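Local coordinates for protein dITP/XTP pyrophosphatase (Staphylococcus aureus, PDB 4BNQ) that probably hydrolyses non-canonical purine nucleoside triphosphates such as XTP, dITP and ITP to monophosphates, using magnesium, probably keeping these faulty nucleotides out of DNA and RNA, at residues 2-7 and 22-27; 74-79 and 102-107; 112-117 and 132-137; 117-122 and 180-185; 136-141 and 156-161. All blocks are in the same frame, centred on the assembly; numbering follows the deposited sequence.

Contact 1. Residues 2-7 and 22-27; sequences KEIVIA and PDYHVI
Lys2 swings CG anti to its backbone N (chi1 -157°) and bends at chi3, while Tyr24 sets its ring anti to the carbonyl carbon (chi1 -78°); the two side chains thereby cross at about a right angle, lysine over one face of the ring. The setting is a beta-alpha-beta unit: strands 3-6 and 25-28 run parallel, joined by helix 11-20. Four nearly straight backbone bonds tie them, His25 N to Lys2 O, Ile4 N to His25 O, Ile27 N to Ile4 O and Ile6 N to Ile27 O. One face suits branched aliphatics: the CG2 methyls of Ile4 and Val26 lie side by side 3.9 Å apart, and Ile6 CD1 reaches Val26 CG1 at 3.6 Å, with Phe17 of helix 11-20 against Ile6. On the other face Val5 and Ile27 pack on Leu32. Glu3 and His25 point the same way at the exposed end, where charged and polar residues are at home; Glu3 OE2 lies in the plane of the imidazole at its edge, 3.7 Å from His25 ND1. The long lysine chain supplies an apolar middle, and Lys2 CD sits 3.5 Å above the centre of the Tyr24 ring in a CH-pi contact.

Contact 2. Residues 74-79 and 102-107; sequences FALNGE and LNKLGN
The flat carboxylate of Glu79 is held at both oxygens: Lys104 NZ approaches OE1, and the hydroxyl of Tyr87 makes a weak hydrogen bond with OE2. Phe74, whose CB points away from residues 102-107, offers its ring to Arg112 in a cation-pi pair. Between Glu79 OE1 and Lys104 NZ the separation is 3.3 Å, a salt bridge whose hydrogen bond is weak. The two chains cross at about a right angle: glutamate stays extended beyond CG, whereas the long, flexible lysine bends at chi2 and at chi3 (41°) to bring its ammonium round. Below the charges the contact is apolar, with Leu105 CD2, just past helix 94-104, standing 4.0 Å from Ala75 CB and 4.3 Å from Leu76 CD2; the small Ala75 lets it come close. Asn77 and Gly78 occupy the corners of a turn closed by Glu79 N to Leu76 O, 3.2 Å; at the backbone angles of Gly78 (phi 98°) a beta carbon would be jammed against the preceding carbonyl oxygen, which calls for glycine. A short 3-10 segment and this type I' turn together connect the antiparallel strands 64-73 and 79-80, and the connection packs against the C-terminal end of helix 94-104.

Contact 3. Residues 112-117 and 132-137; sequences RAQFVC and KGTVSG. With PO4 (phosphate ion), chain E.
A long beta hairpin, strands 112-123 and 126-139, forms the middle of the antiparallel sheet of this HAM1-family enzyme. Three hydrogen-bonded pairs, Ala113 with Gly137, Phe115 with Val135 and Cys117 with Gly133, each exchange two N-H to O bonds, six in all. The tightest is Gly133 N to Cys117 O at 2.7 Å, nearly along the C=O axis. At the other end the bonding is more distorted: Gly137 O receives Ala113 N from above its carbonyl plane, 39° out, and Ala113 O and Gly137 O, both acceptors, come within 2.9 Å. Between them sit the non-hydrogen-bonded pairs. Val116 and Thr134 stand side by side, CG2 to CG2 at 4.1 Å, a good match of beta-branched residues, which favour extended chain. On the opposite face Phe115 CB touches Val135 CG1 at 3.7 Å, the methyl lying at the edge of the ring. That ring stacks on Phe155 and on His177, a predicted substrate-binding residue, so it probably helps to join the sheet to the nucleotide site. Arg112 makes a salt bridge with Asp110. A phosphate ion, probably from the crystallisation liquor, lies at the dimer interface and is also bonded to Ser136 OG of the second subunit. A small hydroxyl fits there: Ser136 OG, in the crowded position (chi1 66°), donates to phosphate O2 over a very short 2.5 Å.

Contact 4. Residues 117-122 and 180-185; sequences CVISMS and NAINLL
Ser122 OG is the best-held polar atom, gripped by two hydroxyls, Ser53 OG and Thr128 OG1; Ser53 OG also bonds to Ser120 OG, so a small buried network of hydroxyls runs along this side of strand 112-123. Serine suits such a place because a short side chain can be packed away while its oxygen keeps partners. The other side of the strand is wholly apolar toward helix 177-191, in the alpha/beta packing of the Ham1 fold: a helix laid on a sheet, its segment axis 8.1 Å from that of the strand and inclined to it by 31°. Cys117, Ile119 and Met121, every second residue, point at the helix, and Ala181, Ile182 and Leu185 answer them. Ala181 sits where the backbones come closest, and a single methyl suits this close approach: Ala181 CB lies 3.6 Å from Cys117 O and 3.7 Å from Ile119 CG1, with Cys117 SG 3.9 Å from the same CB. Ile119 has CG1 anti to its carbonyl carbon (chi1 -63°), which puts CG1 against both Ala181 CB and Ile182 CD1, the two isoleucine side chains crossing obliquely; Phe17 of helix 11-20 touches both isoleucines. Further along, the branched Leu185 offers CD2 to Ile119 CG2 at 4.4 Å. Met121 is extended through chi1 and chi2, reaching out from the strand before bending at chi3. Its flexible thioether crosses Leu185 at about a right angle, so that Met121 SD comes to rest 4.1 Å from Leu185 CD1.

Contact 5. Residues 136-141 and 156-161; sequences SGEIAD and YVPKLD. With PO4 (phosphate ion), chain E.
Two backbone hydrogen bonds form the core: Glu138 N donates to Tyr156 O at 2.9 Å, and Tyr156 N returns to Glu138 O at 2.8 Å, nearly along the C=O axis. They define an antiparallel hydrogen-bonded pair, and the two side chains rise from the same face, pointing the same way. Glu138 OE1 stands 3.7 Å from Tyr156 CD2, its carboxylate plane turned 30° from the ring plane. Just beyond the end of the strand, Ala140 CB makes an apolar touch with Tyr156 CB. Next to the pair, Gly137 is needed as glycine, for a beta carbon there would run into Tyr156 O; its CA already lies 3.2 Å from that oxygen. Pro158 closes over the bare backbone, CD at 3.8 Å from Gly137 CA, and its restricted phi suits the start of the 3-10 turn 158-160. That turn, held by Leu160 N to Val157 O, brings Asp161 back to the ring: Tyr156 OH donates to Asp161 OD1 over a very short 2.3 Å, from above the carboxylate plane, which pins the far end of the tyrosine. The same turn carries Lys159, whose chain bends at chi3 so that NZ donates to phosphate O4 at 2.9 Å. The lysine also packs on Ser136 of the second subunit. Strand 126-139 thus pairs with the short strand 155-157 toward the edge of the antiparallel sheet, and the lysine of the next turn binds, in this crystal, a phosphate, probably from the crystallisation liquor, at the homodimer interface.

In the fold
Contact 1 comes first along the chain, its centre about 36 Å from that of contact 2, on the opposite side of the chain's centre; contact 4 is nearer, about 14 Å between centres. Contact 2 follows, then contacts 3 and 4 alternate in their segments, and contact 5 starts on the strand where contact 3 ends. Contacts 3 and 4 share Cys117 on strand 112-123, contacts 3 and 5 share Ser136 and Gly137 on strand 126-139. Contact 2 touches contact 3 through Phe74 and Arg112, and contact 5 through Leu102 and Ile139. The long hairpin therefore connects the helix-packed core at contact 4 with the phosphate-bearing dimer interface at contacts 3 and 5.

Contact 1. Residues 2-7 and 22-27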
# COMPACT_ATOMS: atom_id res chain seq x y z
N LYS A 2 13.26 -19.79 11.37
CA LYS A 2 12.28 -18.88 10.79
C LYS A 2 12.01 -19.26 9.32
O LYS A 2 12.83 -19.02 8.43
CB LYS A 2 12.77 -17.43 10.89
CG LYS A 2 11.65 -16.41 10.84
CD LYS A 2 12.16 -14.99 10.54
CE LYS A 2 12.38 -14.19 11.82
NZ LYS A 2 12.96 -12.84 11.55
N GLU A 3 10.84 -19.85 9.08
CA GLU A 3 10.53 -20.46 7.79
C GLU A 3 9.15 -20.07 7.30
O GLU A 3 8.19 -20.01 8.08
CB GLU A 3 10.54 -21.98 7.90
CG GLU A 3 11.84 -22.64 7.52
CD GLU A 3 11.79 -24.14 7.75
OE1 GLU A 3 10.70 -24.66 8.11
OE2 GLU A 3 12.83 -24.81 7.59
N ILE A 4 9.03 -19.85 5.99
CA ILE A 4 7.72 -19.69 5.40
C ILE A 4 7.55 -20.56 4.14
O ILE A 4 8.39 -20.54 3.24
CB ILE A 4 7.40 -18.20 5.13
CG1 ILE A 4 5.92 -18.03 4.78
CG2 ILE A 4 8.29 -17.63 4.05
CD1 ILE A 4 5.48 -16.59 4.74
N VAL A 5 6.48 -21.35 4.12
CA VAL A 5 6.20 -22.20 2.97
C VAL A 5 5.25 -21.47 2.04
O VAL A 5 4.17 -21.01 2.44
CB VAL A 5 5.60 -23.54 3.40
CG1 VAL A 5 5.23 -24.38 2.17
CG2 VAL A 5 6.58 -24.29 4.34
N ILE A 6 5.65 -21.34 0.78
CA ILE A 6 4.80 -20.66 -0.18
C ILE A 6 4.23 -21.62 -1.24
O ILE A 6 4.98 -22.23 -2.01
CB ILE A 6 5.56 -19.53 -0.87
CG1 ILE A 6 6.17 -18.60 0.21
CG2 ILE A 6 4.64 -18.78 -1.80
CD1 ILE A 6 7.09 -17.58 -0.34
N ALA A 7 2.91 -21.74 -1.26
CA ALA A 7 2.25 -22.71 -2.13
C ALA A 7 2.07 -22.12 -3.52
O ALA A 7 0.95 -21.90 -3.99
CB ALA A 7 0.93 -23.11 -1.55
N PRO A 22 13.78 -11.23 3.68
CA PRO A 22 15.21 -11.58 3.73
C PRO A 22 15.58 -12.26 5.04
O PRO A 22 16.61 -12.92 5.10
CB PRO A 22 15.91 -10.22 3.60
CG PRO A 22 14.91 -9.22 4.11
CD PRO A 22 13.55 -9.77 3.75
N ASP A 23 14.76 -12.10 6.07
CA ASP A 23 15.03 -12.73 7.35
C ASP A 23 14.46 -14.15 7.43
O ASP A 23 14.61 -14.82 8.45
CB ASP A 23 14.49 -11.88 8.51
CG ASP A 23 15.31 -10.62 8.74
OD1 ASP A 23 16.51 -10.60 8.38
OD2 ASP A 23 14.75 -9.63 9.28
N TYR A 24 13.82 -14.61 6.37
CA TYR A 24 13.18 -15.92 6.44
C TYR A 24 13.88 -16.93 5.57
O TYR A 24 14.53 -16.58 4.59
CB TYR A 24 11.73 -15.85 5.99
CG TYR A 24 10.76 -15.29 7.01
CD1 TYR A 24 10.64 -13.92 7.23
CD2 TYR A 24 9.94 -16.15 7.73
CE1 TYR A 24 9.73 -13.41 8.15
CE2 TYR A 24 9.03 -15.65 8.66
CZ TYR A 24 8.93 -14.29 8.86
OH TYR A 24 8.03 -13.83 9.78
N HIS A 25 13.75 -18.19 5.95
CA HIS A 25 14.05 -19.22 4.99
C HIS A 25 12.77 -19.41 4.17
O HIS A 25 11.77 -19.93 4.66
CB HIS A 25 14.47 -20.54 5.64
CG HIS A 25 14.72 -21.61 4.64
ND1 HIS A 25 14.45 -22.96 4.89
CD2 HIS A 25 15.18 -21.58 3.37
CE1 HIS A 25 14.74 -23.67 3.84
NE2 HIS A 25 15.19 -22.85 2.87
N VAL A 26 12.80 -18.94 2.93
CA VAL A 26 11.63 -19.02 2.06
C VAL A 26 11.65 -20.37 1.36
O VAL A 26 12.63 -20.72 0.70
CB VAL A 26 11.60 -17.85 1.05
CG1 VAL A 26 10.65 -18.12 -0.09
CG2 VAL A 26 11.22 -16.56 1.75
N ILE A 27 10.60 -21.16 1.56
CA ILE A 27 10.51 -22.49 0.96
C ILE A 27 9.37 -22.51 -0.07
O ILE A 27 8.19 -22.39 0.29
CB ILE A 27 10.24 -23.59 2.02
CG1 ILE A 27 11.36 -23.63 3.05
CG2 ILE A 27 10.15 -24.98 1.39
CD1 ILE A 27 11.21 -24.71 4.11

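Contact 2. Residues 74-79 and 102-107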
# COMPACT_ATOMS: atom_id res chain seq x y z
N PHE A 74 -7.60 -1.09 -17.66
CA PHE A 74 -8.80 -0.26 -17.73
C PHE A 74 -9.53 -0.39 -19.08
O PHE A 74 -10.67 -0.84 -19.14
CB PHE A 74 -8.44 1.21 -17.44
CG PHE A 74 -9.64 2.13 -17.32
CD1 PHE A 74 -10.39 2.49 -18.44
CD2 PHE A 74 -10.01 2.65 -16.08
CE1 PHE A 74 -11.50 3.32 -18.32
CE2 PHE A 74 -11.11 3.49 -15.97
CZ PHE A 74 -11.85 3.82 -17.09
N ALA A 75 -8.85 -0.03 -20.16
CA ALA A 75 -9.46 -0.07 -21.50
C ALA A 75 -10.06 -1.43 -21.89
O ALA A 75 -10.82 -1.50 -22.84
CB ALA A 75 -8.47 0.40 -22.56
N LEU A 76 -9.72 -2.49 -21.17
CA LEU A 76 -10.30 -3.80 -21.48
C LEU A 76 -11.24 -4.23 -20.38
O LEU A 76 -11.45 -5.43 -20.19
CB LEU A 76 -9.20 -4.84 -21.66
CG LEU A 76 -8.04 -4.47 -22.59
CD1 LEU A 76 -7.05 -5.61 -22.66
CD2 LEU A 76 -8.54 -4.11 -23.98
N ASN A 77 -11.81 -3.25 -19.68
CA ASN A 77 -12.58 -3.46 -18.44
C ASN A 77 -12.12 -4.63 -17.55
O ASN A 77 -12.91 -5.50 -17.17
CB ASN A 77 -14.11 -3.47 -18.71
CG ASN A 77 -14.56 -4.64 -19.56
OD1 ASN A 77 -15.01 -5.66 -19.04
ND2 ASN A 77 -14.45 -4.50 -20.88
N GLY A 78 -10.83 -4.63 -17.21
CA GLY A 78 -10.30 -5.56 -16.23
C GLY A 78 -9.63 -6.80 -16.79
O GLY A 78 -9.18 -7.65 -16.03
N GLU A 79 -9.56 -6.93 -18.11
CA GLU A 79 -8.78 -8.04 -18.65
C GLU A 79 -7.32 -7.72 -18.42
O GLU A 79 -6.96 -6.55 -18.36
CB GLU A 79 -9.00 -8.22 -20.15
CG GLU A 79 -10.30 -8.86 -20.59
CD GLU A 79 -10.39 -8.91 -22.11
OE1 GLU A 79 -10.89 -7.93 -22.74
OE2 GLU A 79 -9.94 -9.93 -22.69
N LEU A 102 -0.71 -6.85 -25.86
CA LEU A 102 -0.28 -5.73 -26.70
C LEU A 102 -1.14 -5.58 -27.96
O LEU A 102 -1.58 -4.47 -28.28
CB LEU A 102 1.20 -5.84 -27.04
CG LEU A 102 2.14 -5.53 -25.87
CD1 LEU A 102 3.59 -5.72 -26.26
CD2 LEU A 102 1.89 -4.10 -25.42
N ASN A 103 -1.39 -6.69 -28.67
CA ASN A 103 -2.21 -6.67 -29.88
C ASN A 103 -3.58 -6.10 -29.62
O ASN A 103 -4.07 -5.25 -30.37
CB ASN A 103 -2.36 -8.07 -30.48
CG ASN A 103 -1.11 -8.55 -31.19
OD1 ASN A 103 -0.25 -7.75 -31.54
ND2 ASN A 103 -1.01 -9.86 -31.41
N LYS A 104 -4.20 -6.56 -28.53
CA LYS A 104 -5.52 -6.07 -28.15
C LYS A 104 -5.56 -4.58 -27.80
O LYS A 104 -6.62 -3.97 -27.88
CB LYS A 104 -6.10 -6.92 -27.02
CG LYS A 104 -6.46 -8.33 -27.45
CD LYS A 104 -7.65 -8.86 -26.65
CE LYS A 104 -8.71 -7.77 -26.45
NZ LYS A 104 -10.00 -8.30 -25.91
N LEU A 105 -4.42 -4.00 -27.44
CA LEU A 105 -4.36 -2.57 -27.16
C LEU A 105 -3.72 -1.74 -28.30
O LEU A 105 -3.31 -0.59 -28.09
CB LEU A 105 -3.64 -2.33 -25.82
CG LEU A 105 -4.46 -2.63 -24.56
CD1 LEU A 105 -3.55 -3.14 -23.47
CD2 LEU A 105 -5.25 -1.41 -24.05
N GLY A 106 -3.68 -2.32 -29.50
CA GLY A 106 -2.98 -1.76 -30.65
C GLY A 106 -2.87 -0.25 -30.81
O GLY A 106 -1.78 0.30 -31.02
N ASN A 107 -4.00 0.44 -30.74
CA ASN A 107 -3.96 1.90 -30.88
C ASN A 107 -4.33 2.65 -29.60
O ASN A 107 -3.93 3.81 -29.44
CB ASN A 107 -4.82 2.35 -32.07
CG ASN A 107 -4.37 1.71 -33.38
OD1 ASN A 107 -3.32 2.08 -33.94
ND2 ASN A 107 -5.15 0.74 -33.87

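Contact 3. Residues 112-117 and 132-137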
# COMPACT_ATOMS: atom_id res chain seq x y z
N ARG A 112 -4.04 2.85 -18.91
CA ARG A 112 -4.01 2.63 -17.47
C ARG A 112 -4.27 1.16 -17.15
O ARG A 112 -5.13 0.52 -17.76
CB ARG A 112 -5.00 3.54 -16.75
CG ARG A 112 -4.58 5.02 -16.73
CD ARG A 112 -5.67 5.88 -16.15
NE ARG A 112 -6.90 5.74 -16.93
CZ ARG A 112 -8.11 6.12 -16.52
NH1 ARG A 112 -8.28 6.67 -15.33
NH2 ARG A 112 -9.15 5.93 -17.32
N ALA A 113 -3.50 0.64 -16.20
CA ALA A 113 -3.65 -0.74 -15.77
C ALA A 113 -3.22 -0.80 -14.32
O ALA A 113 -2.66 0.16 -13.78
CB ALA A 113 -2.81 -1.69 -16.61
N GLN A 114 -3.47 -1.94 -13.69
CA GLN A 114 -3.19 -2.09 -12.28
C GLN A 114 -2.73 -3.52 -12.05
O GLN A 114 -3.28 -4.46 -12.64
CB GLN A 114 -4.49 -1.84 -11.52
CG GLN A 114 -4.41 -1.87 -10.02
CD GLN A 114 -5.79 -1.82 -9.40
OE1 GLN A 114 -6.70 -2.56 -9.80
NE2 GLN A 114 -5.98 -0.93 -8.42
N PHE A 115 -1.71 -3.69 -11.22
CA PHE A 115 -1.28 -5.03 -10.83
C PHE A 115 -1.94 -5.35 -9.50
O PHE A 115 -1.94 -4.51 -8.58
CB PHE A 115 0.22 -5.09 -10.63
CG PHE A 115 0.97 -5.72 -11.75
CD1 PHE A 115 0.46 -6.82 -12.41
CD2 PHE A 115 2.20 -5.22 -12.14
CE1 PHE A 115 1.18 -7.40 -13.44
CE2 PHE A 115 2.90 -5.79 -13.18
CZ PHE A 115 2.40 -6.87 -13.83
N VAL A 116 -2.48 -6.55 -9.38
CA VAL A 116 -3.19 -6.94 -8.17
C VAL A 116 -2.58 -8.21 -7.58
O VAL A 116 -2.27 -9.14 -8.31
CB VAL A 116 -4.69 -7.13 -8.46
CG1 VAL A 116 -5.42 -7.63 -7.23
CG2 VAL A 116 -5.31 -5.80 -8.94
N CYS A 117 -2.38 -8.24 -6.26
CA CYS A 117 -1.88 -9.43 -5.59
C CYS A 117 -2.68 -9.73 -4.33
O CYS A 117 -2.78 -8.88 -3.43
CB CYS A 117 -0.41 -9.27 -5.20
SG CYS A 117 0.12 -10.58 -4.03
N LYS A 132 -4.75 -8.12 0.36
CA LYS A 132 -4.67 -7.63 -1.02
C LYS A 132 -3.73 -6.44 -1.18
O LYS A 132 -3.80 -5.48 -0.42
CB LYS A 132 -6.07 -7.26 -1.53
CG LYS A 132 -6.09 -6.62 -2.90
CD LYS A 132 -7.39 -6.89 -3.66
CE LYS A 132 -8.60 -6.19 -3.05
NZ LYS A 132 -9.83 -6.40 -3.87
N GLY A 133 -2.84 -6.51 -2.17
CA GLY A 133 -2.00 -5.38 -2.53
C GLY A 133 -2.20 -4.99 -3.99
O GLY A 133 -2.57 -5.83 -4.83
N THR A 134 -2.01 -3.71 -4.30
CA THR A 134 -2.08 -3.24 -5.69
C THR A 134 -0.98 -2.22 -6.02
O THR A 134 -0.45 -1.54 -5.14
CB THR A 134 -3.45 -2.61 -6.03
OG1 THR A 134 -3.57 -1.36 -5.35
CG2 THR A 134 -4.60 -3.52 -5.63
N VAL A 135 -0.66 -2.10 -7.31
CA VAL A 135 0.18 -1.01 -7.76
C VAL A 135 -0.30 -0.54 -9.13
O VAL A 135 -0.66 -1.34 -9.98
CB VAL A 135 1.69 -1.38 -7.76
CG1 VAL A 135 2.02 -2.41 -8.84
CG2 VAL A 135 2.56 -0.12 -7.90
N SER A 136 -0.34 0.77 -9.33
CA SER A 136 -0.86 1.33 -10.57
C SER A 136 0.26 1.58 -11.57
O SER A 136 1.42 1.78 -11.19
CB SER A 136 -1.61 2.63 -10.30
OG SER A 136 -0.73 3.64 -9.84
N GLY A 137 -0.12 1.59 -12.85
CA GLY A 137 0.80 1.88 -13.93
C GLY A 137 0.07 1.98 -15.26
O GLY A 137 -1.16 2.16 -15.30
P PO4 E . 0.26 3.96 -6.47
O1 PO4 E . 0.08 4.72 -5.18
O2 PO4 E . -0.61 4.60 -7.54
O3 PO4 E . -0.16 2.52 -6.32
O4 PO4 E . 1.71 4.03 -6.89

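Contact 4. Residues 117-122 and 180-185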
# COMPACT_ATOMS: atom_id res chain seq x y z
N CYS A 117 -2.38 -8.24 -6.26
CA CYS A 117 -1.88 -9.43 -5.59
C CYS A 117 -2.68 -9.73 -4.33
O CYS A 117 -2.78 -8.88 -3.43
CB CYS A 117 -0.41 -9.27 -5.20
SG CYS A 117 0.12 -10.58 -4.03
N VAL A 118 -3.25 -10.94 -4.28
CA VAL A 118 -3.89 -11.42 -3.07
C VAL A 118 -3.10 -12.57 -2.46
O VAL A 118 -2.86 -13.58 -3.11
CB VAL A 118 -5.32 -11.90 -3.32
CG1 VAL A 118 -5.89 -12.51 -2.03
CG2 VAL A 118 -6.19 -10.74 -3.80
N ILE A 119 -2.70 -12.40 -1.20
CA ILE A 119 -1.97 -13.42 -0.44
C ILE A 119 -2.95 -14.06 0.53
O ILE A 119 -3.61 -13.35 1.29
CB ILE A 119 -0.85 -12.76 0.39
CG1 ILE A 119 0.18 -12.10 -0.52
CG2 ILE A 119 -0.15 -13.77 1.30
CD1 ILE A 119 1.03 -13.07 -1.35
N SER A 120 -3.07 -15.39 0.54
CA SER A 120 -3.85 -16.03 1.60
C SER A 120 -2.98 -16.89 2.51
O SER A 120 -2.11 -17.63 2.04
CB SER A 120 -5.00 -16.85 1.03
OG SER A 120 -4.52 -18.00 0.40
N MET A 121 -3.22 -16.80 3.82
CA MET A 121 -2.50 -17.63 4.78
C MET A 121 -3.44 -18.71 5.33
O MET A 121 -4.57 -18.42 5.72
CB MET A 121 -1.95 -16.78 5.92
CG MET A 121 -1.20 -17.56 7.00
SD MET A 121 -0.38 -16.49 8.24
CE MET A 121 1.27 -16.85 7.74
N SER A 122 -2.98 -19.95 5.34
CA SER A 122 -3.79 -21.03 5.85
C SER A 122 -2.95 -21.94 6.70
O SER A 122 -1.73 -22.03 6.52
CB SER A 122 -4.41 -21.82 4.70
OG SER A 122 -5.16 -20.95 3.88
N ASN A 180 3.06 -4.85 -1.32
CA ASN A 180 1.98 -4.19 -0.58
C ASN A 180 1.09 -5.18 0.16
O ASN A 180 0.67 -4.91 1.27
CB ASN A 180 1.13 -3.30 -1.49
CG ASN A 180 1.83 -2.01 -1.85
OD1 ASN A 180 2.73 -1.58 -1.14
ND2 ASN A 180 1.43 -1.40 -2.95
N ALA A 181 0.80 -6.32 -0.47
CA ALA A 181 0.01 -7.36 0.17
C ALA A 181 0.75 -7.93 1.36
O ALA A 181 0.15 -8.21 2.39
CB ALA A 181 -0.28 -8.46 -0.81
N ILE A 182 2.05 -8.16 1.20
CA ILE A 182 2.84 -8.77 2.25
C ILE A 182 2.97 -7.83 3.45
O ILE A 182 3.05 -8.30 4.58
CB ILE A 182 4.23 -9.19 1.75
CG1 ILE A 182 4.12 -10.35 0.77
CG2 ILE A 182 5.12 -9.64 2.91
CD1 ILE A 182 3.63 -11.65 1.41
N ASN A 183 2.95 -6.51 3.21
CA ASN A 183 3.02 -5.52 4.30
C ASN A 183 1.83 -5.67 5.24
O ASN A 183 1.98 -5.58 6.46
CB ASN A 183 3.10 -4.08 3.79
CG ASN A 183 4.48 -3.71 3.26
OD1 ASN A 183 5.49 -4.36 3.59
ND2 ASN A 183 4.54 -2.66 2.44
N LEU A 184 0.66 -5.90 4.65
CA LEU A 184 -0.54 -6.18 5.43
C LEU A 184 -0.39 -7.51 6.17
O LEU A 184 -0.82 -7.64 7.32
CB LEU A 184 -1.79 -6.20 4.54
CG LEU A 184 -2.21 -4.89 3.86
CD1 LEU A 184 -3.21 -5.16 2.72
CD2 LEU A 184 -2.81 -3.93 4.88
N LEU A 185 0.25 -8.49 5.52
CA LEU A 185 0.49 -9.79 6.18
C LEU A 185 1.42 -9.63 7.37
O LEU A 185 1.12 -10.10 8.46
CB LEU A 185 1.09 -10.81 5.21
CG LEU A 185 1.55 -12.12 5.86
CD1 LEU A 185 0.35 -12.88 6.41
CD2 LEU A 185 2.33 -13.02 4.87

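Contact 5. Residues 136-141 and 156-161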
# COMPACT_ATOMS: atom_id res chain seq x y z
N SER A 136 -0.34 0.77 -9.33
CA SER A 136 -0.86 1.33 -10.57
C SER A 136 0.26 1.58 -11.57
O SER A 136 1.42 1.78 -11.19
CB SER A 136 -1.61 2.63 -10.30
OG SER A 136 -0.73 3.64 -9.84
N GLY A 137 -0.12 1.59 -12.85
CA GLY A 137 0.80 1.88 -13.93
C GLY A 137 0.07 1.98 -15.26
O GLY A 137 -1.16 2.16 -15.30
N GLU A 138 0.82 1.86 -16.34
CA GLU A 138 0.28 1.98 -17.68
C GLU A 138 0.90 0.86 -18.46
O GLU A 138 1.98 0.39 -18.09
CB GLU A 138 0.69 3.32 -18.30
CG GLU A 138 0.09 4.53 -17.59
CD GLU A 138 0.54 5.86 -18.20
OE1 GLU A 138 1.71 5.95 -18.62
OE2 GLU A 138 -0.28 6.80 -18.24
N ILE A 139 0.23 0.44 -19.52
CA ILE A 139 0.81 -0.59 -20.37
C ILE A 139 1.66 0.13 -21.39
O ILE A 139 1.18 1.02 -22.09
CB ILE A 139 -0.27 -1.42 -21.08
CG1 ILE A 139 -1.22 -2.05 -20.06
CG2 ILE A 139 0.36 -2.46 -22.01
CD1 ILE A 139 -0.53 -3.01 -19.09
N ALA A 140 2.94 -0.23 -21.47
CA ALA A 140 3.84 0.44 -22.42
C ALA A 140 3.55 0.01 -23.85
O ALA A 140 2.67 -0.83 -24.10
CB ALA A 140 5.29 0.16 -22.07
N ASP A 141 4.31 0.56 -24.79
CA ASP A 141 4.11 0.22 -26.19
C ASP A 141 5.01 -0.94 -26.62
O ASP A 141 5.14 -1.23 -27.80
CB ASP A 141 4.37 1.44 -27.09
CG ASP A 141 5.79 1.94 -26.99
OD1 ASP A 141 6.56 1.40 -26.18
OD2 ASP A 141 6.15 2.90 -27.71
N TYR A 156 4.58 -0.24 -17.14
CA TYR A 156 5.32 0.99 -16.93
C TYR A 156 4.82 1.64 -15.66
O TYR A 156 3.61 1.77 -15.44
CB TYR A 156 5.12 1.92 -18.14
CG TYR A 156 5.73 3.28 -17.99
CD1 TYR A 156 7.09 3.48 -18.20
CD2 TYR A 156 4.95 4.37 -17.64
CE1 TYR A 156 7.66 4.74 -18.04
CE2 TYR A 156 5.51 5.64 -17.49
CZ TYR A 156 6.86 5.81 -17.69
OH TYR A 156 7.42 7.05 -17.56
N VAL A 157 5.75 2.03 -14.80
CA VAL A 157 5.39 2.64 -13.52
C VAL A 157 5.78 4.11 -13.53
O VAL A 157 6.96 4.42 -13.36
CB VAL A 157 6.12 1.94 -12.35
CG1 VAL A 157 5.67 2.52 -11.02
CG2 VAL A 157 5.86 0.42 -12.37
N PRO A 158 4.79 5.01 -13.75
CA PRO A 158 5.03 6.45 -13.90
C PRO A 158 5.87 7.04 -12.76
O PRO A 158 6.82 7.76 -13.05
CB PRO A 158 3.62 7.05 -13.90
CG PRO A 158 2.76 5.95 -14.44
CD PRO A 158 3.35 4.70 -13.80
N LYS A 159 5.52 6.72 -11.51
CA LYS A 159 6.32 7.04 -10.31
C LYS A 159 7.80 6.88 -10.51
O LYS A 159 8.59 7.56 -9.87
CB LYS A 159 6.02 6.01 -9.22
CG LYS A 159 4.92 6.33 -8.28
CD LYS A 159 5.06 5.49 -7.01
CE LYS A 159 4.90 4.02 -7.24
NZ LYS A 159 4.36 3.37 -6.03
N LEU A 160 8.19 5.91 -11.32
CA LEU A 160 9.59 5.53 -11.38
C LEU A 160 10.16 5.80 -12.76
O LEU A 160 11.35 5.65 -12.98
CB LEU A 160 9.75 4.05 -11.02
CG LEU A 160 10.13 3.63 -9.60
CD1 LEU A 160 9.51 4.52 -8.58
CD2 LEU A 160 9.71 2.20 -9.33
N ASP A 161 9.28 6.22 -13.67
CA ASP A 161 9.60 6.30 -15.10
C ASP A 161 10.31 5.03 -15.62
O ASP A 161 11.28 5.11 -16.37
CB ASP A 161 10.45 7.55 -15.40
CG ASP A 161 10.57 7.83 -16.88
OD1 ASP A 161 9.72 7.34 -17.64
OD2 ASP A 161 11.52 8.53 -17.28
P PO4 E . 0.26 3.96 -6.47
O1 PO4 E . 0.08 4.72 -5.18
O2 PO4 E . -0.61 4.60 -7.54
O3 PO4 E . -0.16 2.52 -6.32
O4 PO4 E . 1.71 4.03 -6.89